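Local coordinates for protein putative aldo/keto reductase (PDB 4R9O) that probably works as an NADP-dependent oxidoreductase of the aldo/keto reductase family, built on a TIM barrel, at residues Ser18-Gly23 against Trp252-Pro257; Arg26-Asn31 against Glu64-Glu69. All coordinates share one frame; numbering follows the deposited sequence.

Contact 1: Ser18-Gly23 against Trp252-Pro257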
loop_
_atom_site.group_PDB
_atom_site.type_symbol
_atom_site.label_atom_id
_atom_site.label_comp_id
_atom_site.label_asym_id
_atom_site.label_seq_id
_atom_site.Cartn_x
_atom_site.Cartn_y
_atom_site.Cartn_z
ATOM N N SER C 18 -32.686 16.109 15.068
ATOM C CA SER C 18 -31.999 17.393 15.112
ATOM C C SER C 18 -30.713 17.237 14.287
ATOM O O SER C 18 -30.114 16.170 14.276
ATOM C CB SER C 18 -31.720 17.828 16.558
ATOM O OG SER C 18 -30.929 16.874 17.244
ATOM N N ARG C 19 -30.318 18.289 13.581
ATOM C CA ARG C 19 -29.148 18.266 12.705
ATOM C C ARG C 19 -27.857 17.931 13.454
ATOM O O ARG C 19 -26.934 17.333 12.896
ATOM C CB ARG C 19 -29.009 19.619 12.003
ATOM C CG ARG C 19 -28.015 19.642 10.875
ATOM C CD ARG C 19 -27.971 21.022 10.265
ATOM N NE ARG C 19 -27.164 21.030 9.058
ATOM C CZ ARG C 19 -26.914 22.113 8.341
ATOM N NH1 ARG C 19 -27.413 23.284 8.722
ATOM N NH2 ARG C 19 -26.160 22.023 7.249
ATOM N N PHE C 20 -27.788 18.341 14.715
ATOM C CA PHE C 20 -26.688 17.940 15.583
ATOM C C PHE C 20 -27.179 16.885 16.577
ATOM O O PHE C 20 -28.286 16.974 17.095
ATOM C CB PHE C 20 -26.099 19.146 16.319
ATOM C CG PHE C 20 -25.144 19.961 15.489
ATOM C CD1 PHE C 20 -23.784 19.703 15.523
ATOM C CD2 PHE C 20 -25.603 20.994 14.690
ATOM C CE1 PHE C 20 -22.895 20.452 14.759
ATOM C CE2 PHE C 20 -24.722 21.756 13.932
ATOM C CZ PHE C 20 -23.364 21.482 13.968
ATOM N N VAL C 21 -26.342 15.885 16.829
ATOM C CA VAL C 21 -26.702 14.754 17.681
ATOM C C VAL C 21 -25.826 14.695 18.929
ATOM O O VAL C 21 -24.599 14.775 18.836
ATOM C CB VAL C 21 -26.576 13.428 16.892
ATOM C CG1 VAL C 21 -26.797 12.216 17.805
ATOM C CG2 VAL C 21 -27.557 13.419 15.724
ATOM N N MET C 22 -26.439 14.577 20.106
ATOM C CA MET C 22 -25.643 14.412 21.328
ATOM C C MET C 22 -25.257 12.947 21.517
ATOM O O MET C 22 -26.123 12.091 21.693
ATOM C CB MET C 22 -26.401 14.918 22.560
ATOM C CG MET C 22 -25.548 14.939 23.823
ATOM S SD MET C 22 -24.179 16.116 23.702
ATOM C CE MET C 22 -22.835 15.159 24.394
ATOM N N GLY C 23 -23.957 12.664 21.481
ATOM C CA GLY C 23 -23.451 11.305 21.650
ATOM C C GLY C 23 -23.057 11.010 23.096
ATOM O O GLY C 23 -22.420 11.829 23.759
ATOM N N TRP C 252 -17.162 22.590 8.277
ATOM C CA TRP C 252 -16.502 21.865 7.197
ATOM C C TRP C 252 -17.236 20.567 6.862
ATOM O O TRP C 252 -17.391 20.203 5.691
ATOM C CB TRP C 252 -15.053 21.569 7.594
ATOM C CG TRP C 252 -14.204 20.939 6.525
ATOM C CD1 TRP C 252 -13.408 21.589 5.626
ATOM C CD2 TRP C 252 -14.047 19.537 6.260
ATOM N NE1 TRP C 252 -12.778 20.683 4.808
ATOM C CE2 TRP C 252 -13.152 19.414 5.175
ATOM C CE3 TRP C 252 -14.595 18.373 6.819
ATOM C CZ2 TRP C 252 -12.776 18.178 4.649
ATOM C CZ3 TRP C 252 -14.219 17.136 6.293
ATOM C CH2 TRP C 252 -13.322 17.053 5.215
ATOM N N ILE C 253 -17.663 19.867 7.911
ATOM C CA ILE C 253 -18.418 18.626 7.787
ATOM C C ILE C 253 -19.825 18.877 7.232
ATOM O O ILE C 253 -20.297 18.161 6.346
ATOM C CB ILE C 253 -18.521 17.922 9.160
ATOM C CG1 ILE C 253 -17.156 17.366 9.576
ATOM C CG2 ILE C 253 -19.572 16.819 9.141
ATOM C CD1 ILE C 253 -17.147 16.793 10.980
ATOM N N LEU C 254 -20.490 19.902 7.760
ATOM C CA LEU C 254 -21.830 20.270 7.307
ATOM C C LEU C 254 -21.876 20.642 5.826
ATOM O O LEU C 254 -22.920 20.526 5.186
ATOM C CB LEU C 254 -22.372 21.455 8.118
ATOM C CG LEU C 254 -22.712 21.253 9.596
ATOM C CD1 LEU C 254 -23.248 22.563 10.167
ATOM C CD2 LEU C 254 -23.722 20.128 9.780
ATOM N N ARG C 255 -20.750 21.123 5.305
ATOM C CA ARG C 255 -20.659 21.584 3.918
ATOM C C ARG C 255 -20.767 20.419 2.920
ATOM O O ARG C 255 -21.103 20.622 1.754
ATOM C CB ARG C 255 -19.346 22.357 3.714
ATOM C CG ARG C 255 -19.119 22.939 2.310
ATOM C CD ARG C 255 -20.260 23.850 1.891
ATOM N NE ARG C 255 -20.096 24.347 0.523
ATOM C CZ ARG C 255 -20.451 23.668 -0.566
ATOM N NH1 ARG C 255 -20.281 24.208 -1.768
ATOM N NH2 ARG C 255 -20.979 22.449 -0.455
ATOM N N LEU C 256 -20.495 19.201 3.386
ATOM C CA LEU C 256 -20.563 18.020 2.524
ATOM C C LEU C 256 -21.962 17.823 1.950
ATOM O O LEU C 256 -22.953 17.968 2.659
ATOM C CB LEU C 256 -20.138 16.768 3.290
ATOM C CG LEU C 256 -18.671 16.719 3.744
ATOM C CD1 LEU C 256 -18.380 15.428 4.508
ATOM C CD2 LEU C 256 -17.744 16.848 2.548
ATOM N N PRO C 257 -22.048 17.473 0.655
ATOM C CA PRO C 257 -23.352 17.317 -0.006
ATOM C C PRO C 257 -24.142 16.060 0.417
ATOM O O PRO C 257 -25.305 15.938 0.035
ATOM C CB PRO C 257 -22.984 17.269 -1.491
ATOM C CG PRO C 257 -21.584 16.767 -1.511
ATOM C CD PRO C 257 -20.922 17.305 -0.282
HETATM O O HOH W 1 -25.407 19.954 5.860
#
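Arg-19 and Leu-254 meet through a bridging water: Arg-19 NH2 gives a hydrogen bond of 2.6 Å to its oxygen, and the same water donates to Leu-254 O, also at 2.6 Å. This small bridge lies at the seam of a TIM barrel, where the first barrel strand, 16-23, runs parallel to the last, 261-264. Helix 245-254 leads towards that last strand, and Leu-254 faces the place where strand 16-23 is interrupted at Arg-19 and Phe-20. It illustrates how one water can join an extended arginine to a backbone carbonyl.

The arginine spans the gap because its CG is anti to the backbone N (chi1 -168°) and the chain then stays extended as far as NE. Its guanidinium is consequently used in two ways. In its plane, at the edge, sits the water; over one face lies the leucine, with Leu-254 CD1 4.1 Å above the centre, while Leu-254 CD2 approaches Arg-19 NE to 3.6 Å. That NE is buried by the contact and has no polar partner in the model, whereas NH1 forms a salt bridge with Glu-279.

The same Leu-254 CD1 also makes an apolar contact, 4.0 Å from Phe-20 CZ, and is thereby shared between an aromatic ring and a charged plane. The phenylalanine and leucine side chains cross at about a right angle. Pro-262 of strand 261-264 touches both Phe-20 and Leu-254, tying the contact to the barrel wall.

The turn at Arg-19 and Phe-20 is braced from within: Ser-18 OG, which also accepts a bond from Thr-50 N, donates to Phe-20 O at 2.6 Å, with a C=O...OG angle of 157° and the donor tilted 22° from the carbonyl plane.

Contact 2: Arg26-Asn31 against Glu64-Glu69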
loop_
_atom_site.group_PDB
_atom_site.type_symbol
_atom_site.label_atom_id
_atom_site.label_comp_id
_atom_site.label_asym_id
_atom_site.label_seq_id
_atom_site.Cartn_x
_atom_site.Cartn_y
_atom_site.Cartn_z
ATOM N N ARG C 26 -19.152 8.554 25.899
ATOM C CA ARG C 26 -18.200 8.940 26.952
ATOM C C ARG C 26 -18.873 9.249 28.292
ATOM O O ARG C 26 -18.222 9.756 29.204
ATOM C CB ARG C 26 -17.393 10.176 26.526
ATOM C CG ARG C 26 -16.518 9.976 25.303
ATOM C CD ARG C 26 -15.089 9.613 25.690
ATOM N NE ARG C 26 -14.345 10.773 26.182
ATOM C CZ ARG C 26 -13.437 10.729 27.153
ATOM N NH1 ARG C 26 -12.814 11.837 27.531
ATOM N NH2 ARG C 26 -13.148 9.582 27.746
ATOM N N LEU C 27 -20.168 8.962 28.397
ATOM C CA LEU C 27 -20.961 9.346 29.564
ATOM C C LEU C 27 -20.332 8.963 30.902
ATOM O O LEU C 27 -20.298 9.783 31.818
ATOM C CB LEU C 27 -22.361 8.739 29.474
ATOM C CG LEU C 27 -23.316 9.030 30.644
ATOM C CD1 LEU C 27 -23.332 10.513 31.023
ATOM C CD2 LEU C 27 -24.718 8.570 30.287
ATOM N N MET C 28 -19.838 7.735 31.026
ATOM C CA MET C 28 -19.262 7.284 32.294
ATOM C C MET C 28 -18.043 8.122 32.719
ATOM O O MET C 28 -17.796 8.306 33.913
ATOM C CB MET C 28 -18.871 5.797 32.216
ATOM C CG MET C 28 -20.007 4.860 31.808
ATOM S SD MET C 28 -21.538 5.115 32.754
ATOM C CE MET C 28 -20.997 4.671 34.403
ATOM N N ASP C 29 -17.295 8.638 31.744
ATOM C CA ASP C 29 -16.094 9.422 32.035
ATOM C C ASP C 29 -16.428 10.833 32.531
ATOM O O ASP C 29 -15.579 11.495 33.117
ATOM C CB ASP C 29 -15.191 9.525 30.801
ATOM C CG ASP C 29 -14.705 8.165 30.298
ATOM O OD1 ASP C 29 -14.809 7.162 31.035
ATOM O OD2 ASP C 29 -14.211 8.109 29.153
ATOM N N TRP C 30 -17.653 11.295 32.286
ATOM C CA TRP C 30 -18.063 12.639 32.714
ATOM C C TRP C 30 -18.263 12.715 34.222
ATOM O O TRP C 30 -18.241 13.806 34.801
ATOM C CB TRP C 30 -19.354 13.074 32.018
ATOM C CG TRP C 30 -19.289 13.079 30.521
ATOM C CD1 TRP C 30 -18.177 12.954 29.742
ATOM C CD2 TRP C 30 -20.397 13.216 29.624
ATOM N NE1 TRP C 30 -18.522 13.007 28.411
ATOM C CE2 TRP C 30 -19.881 13.157 28.311
ATOM C CE3 TRP C 30 -21.775 13.383 29.804
ATOM C CZ2 TRP C 30 -20.695 13.255 27.187
ATOM C CZ3 TRP C 30 -22.582 13.482 28.687
ATOM C CH2 TRP C 30 -22.039 13.414 27.391
ATOM N N ASN C 31 -18.473 11.560 34.849
ATOM C CA ASN C 31 -18.727 11.480 36.290
ATOM C C ASN C 31 -19.919 12.339 36.730
ATOM O O ASN C 31 -19.813 13.151 37.656
ATOM C CB ASN C 31 -17.473 11.878 37.078
ATOM C CG ASN C 31 -16.339 10.882 36.912
ATOM O OD1 ASN C 31 -15.195 11.261 36.656
ATOM N ND2 ASN C 31 -16.652 9.599 37.055
ATOM N N GLU C 64 -26.005 3.077 28.711
ATOM C CA GLU C 64 -27.455 3.037 28.495
ATOM C C GLU C 64 -28.202 3.126 29.824
ATOM O O GLU C 64 -29.116 3.932 29.975
ATOM C CB GLU C 64 -27.876 1.764 27.747
ATOM C CG GLU C 64 -27.791 1.872 26.226
ATOM C CD GLU C 64 -28.183 0.575 25.523
ATOM O OE1 GLU C 64 -28.157 -0.500 26.170
ATOM O OE2 GLU C 64 -28.514 0.632 24.316
ATOM N N ALA C 65 -27.789 2.309 30.786
ATOM C CA ALA C 65 -28.460 2.248 32.077
ATOM C C ALA C 65 -28.312 3.549 32.852
ATOM O O ALA C 65 -29.216 3.945 33.586
ATOM C CB ALA C 65 -27.920 1.082 32.902
ATOM N N ALA C 66 -27.159 4.194 32.723
ATOM C CA ALA C 66 -26.945 5.481 33.384
ATOM C C ALA C 66 -27.902 6.524 32.805
ATOM O O ALA C 66 -28.437 7.373 33.526
ATOM C CB ALA C 66 -25.507 5.934 33.237
ATOM N N PHE C 67 -28.140 6.434 31.504
ATOM C CA PHE C 67 -29.063 7.342 30.843
ATOM C C PHE C 67 -30.500 7.099 31.296
ATOM O O PHE C 67 -31.246 8.043 31.548
ATOM C CB PHE C 67 -28.965 7.199 29.324
ATOM C CG PHE C 67 -29.530 8.368 28.576
ATOM C CD1 PHE C 67 -28.742 9.479 28.309
ATOM C CD2 PHE C 67 -30.852 8.366 28.152
ATOM C CE1 PHE C 67 -29.261 10.569 27.621
ATOM C CE2 PHE C 67 -31.378 9.459 27.466
ATOM C CZ PHE C 67 -30.578 10.556 27.195
ATOM N N GLY C 68 -30.883 5.833 31.406
ATOM C CA GLY C 68 -32.222 5.483 31.850
ATOM C C GLY C 68 -32.539 5.914 33.273
ATOM O O GLY C 68 -33.702 6.095 33.629
ATOM N N GLU C 69 -31.513 6.070 34.100
ATOM C CA GLU C 69 -31.712 6.584 35.452
ATOM C C GLU C 69 -32.146 8.040 35.428
ATOM O O GLU C 69 -32.949 8.467 36.255
ATOM C CB GLU C 69 -30.440 6.439 36.281
ATOM C CG GLU C 69 -30.066 5.012 36.609
ATOM C CD GLU C 69 -28.740 4.922 37.344
ATOM O OE1 GLU C 69 -28.012 5.941 37.396
ATOM O OE2 GLU C 69 -28.432 3.838 37.886
#
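Leu-27 and Ala-66 bury the most surface here, and they meet methyl to methyl, with Leu-27 CD2 4.0 Å from Ala-66 CB. The pair joins the short, weakly bonded helix 27-30 to helix 63-73. The former lies in the loop that follows the first barrel strand; in a TIM barrel such loops, at the carboxyl ends of the strands, surround the active site.

The side chain of Leu-27 sets out toward helix 63-73. With chi1 at 179°, CG lies across from the backbone N, and CD2 reaches the flank of that helix, where the methyl also comes within 4.2 Å of Phe-67 N. It therefore rests against the backbone of the helix as well as on the alanine. Leu-37 and Cys-63 also touch Leu-27.

Met-28 contributes by another route. Its chain is bent at both chi2 (-49°) and chi3, and the curl brings SD, rather than the methyl end, to 4.1 Å from Ala-66 CB. The alanine methyl is thus shared by a leucine branch and a thioether, an example of how an alanine on a helix lets larger side chains pack against it, and the backbones come close: Met-28 CA and Ala-66 CA are 8.0 Å apart. Met-28 lies about 7 Å, side chain to side chain, from Tyr-58, the probable proton donor.

On the next residue of the helix, the Phe-67 ring stands edge-to-face with both His-54 and Tyr-24, so a cluster of aromatic rings lies beside the contact.

With methyls and a thioether as the touching side-chain groups, the contact rests on shape and on the exclusion of water, and the dispersion forces between these groups are only weakly directional.

Overall arrangement
The two contacts come in the order 18-23, 26-31, 64-69, 252-257, so contact 2 falls wholly between the halves of contact 1. Their centres are 23 Å apart, on opposite sides of the centre of the chain. Contact 1 lies at the barrel seam, joining the start of the fold to a helix late in the sequence; contact 2 is local, joining two helices separated by little more than one strand-helix unit. Strand 16-23 is followed in the chain by helix 27-30, and the two contacts touch where Met-22 CE packs 3.6 Å from Trp-30 CH2. One strand thus connects barrel closure with the surroundings of the probable proton donor.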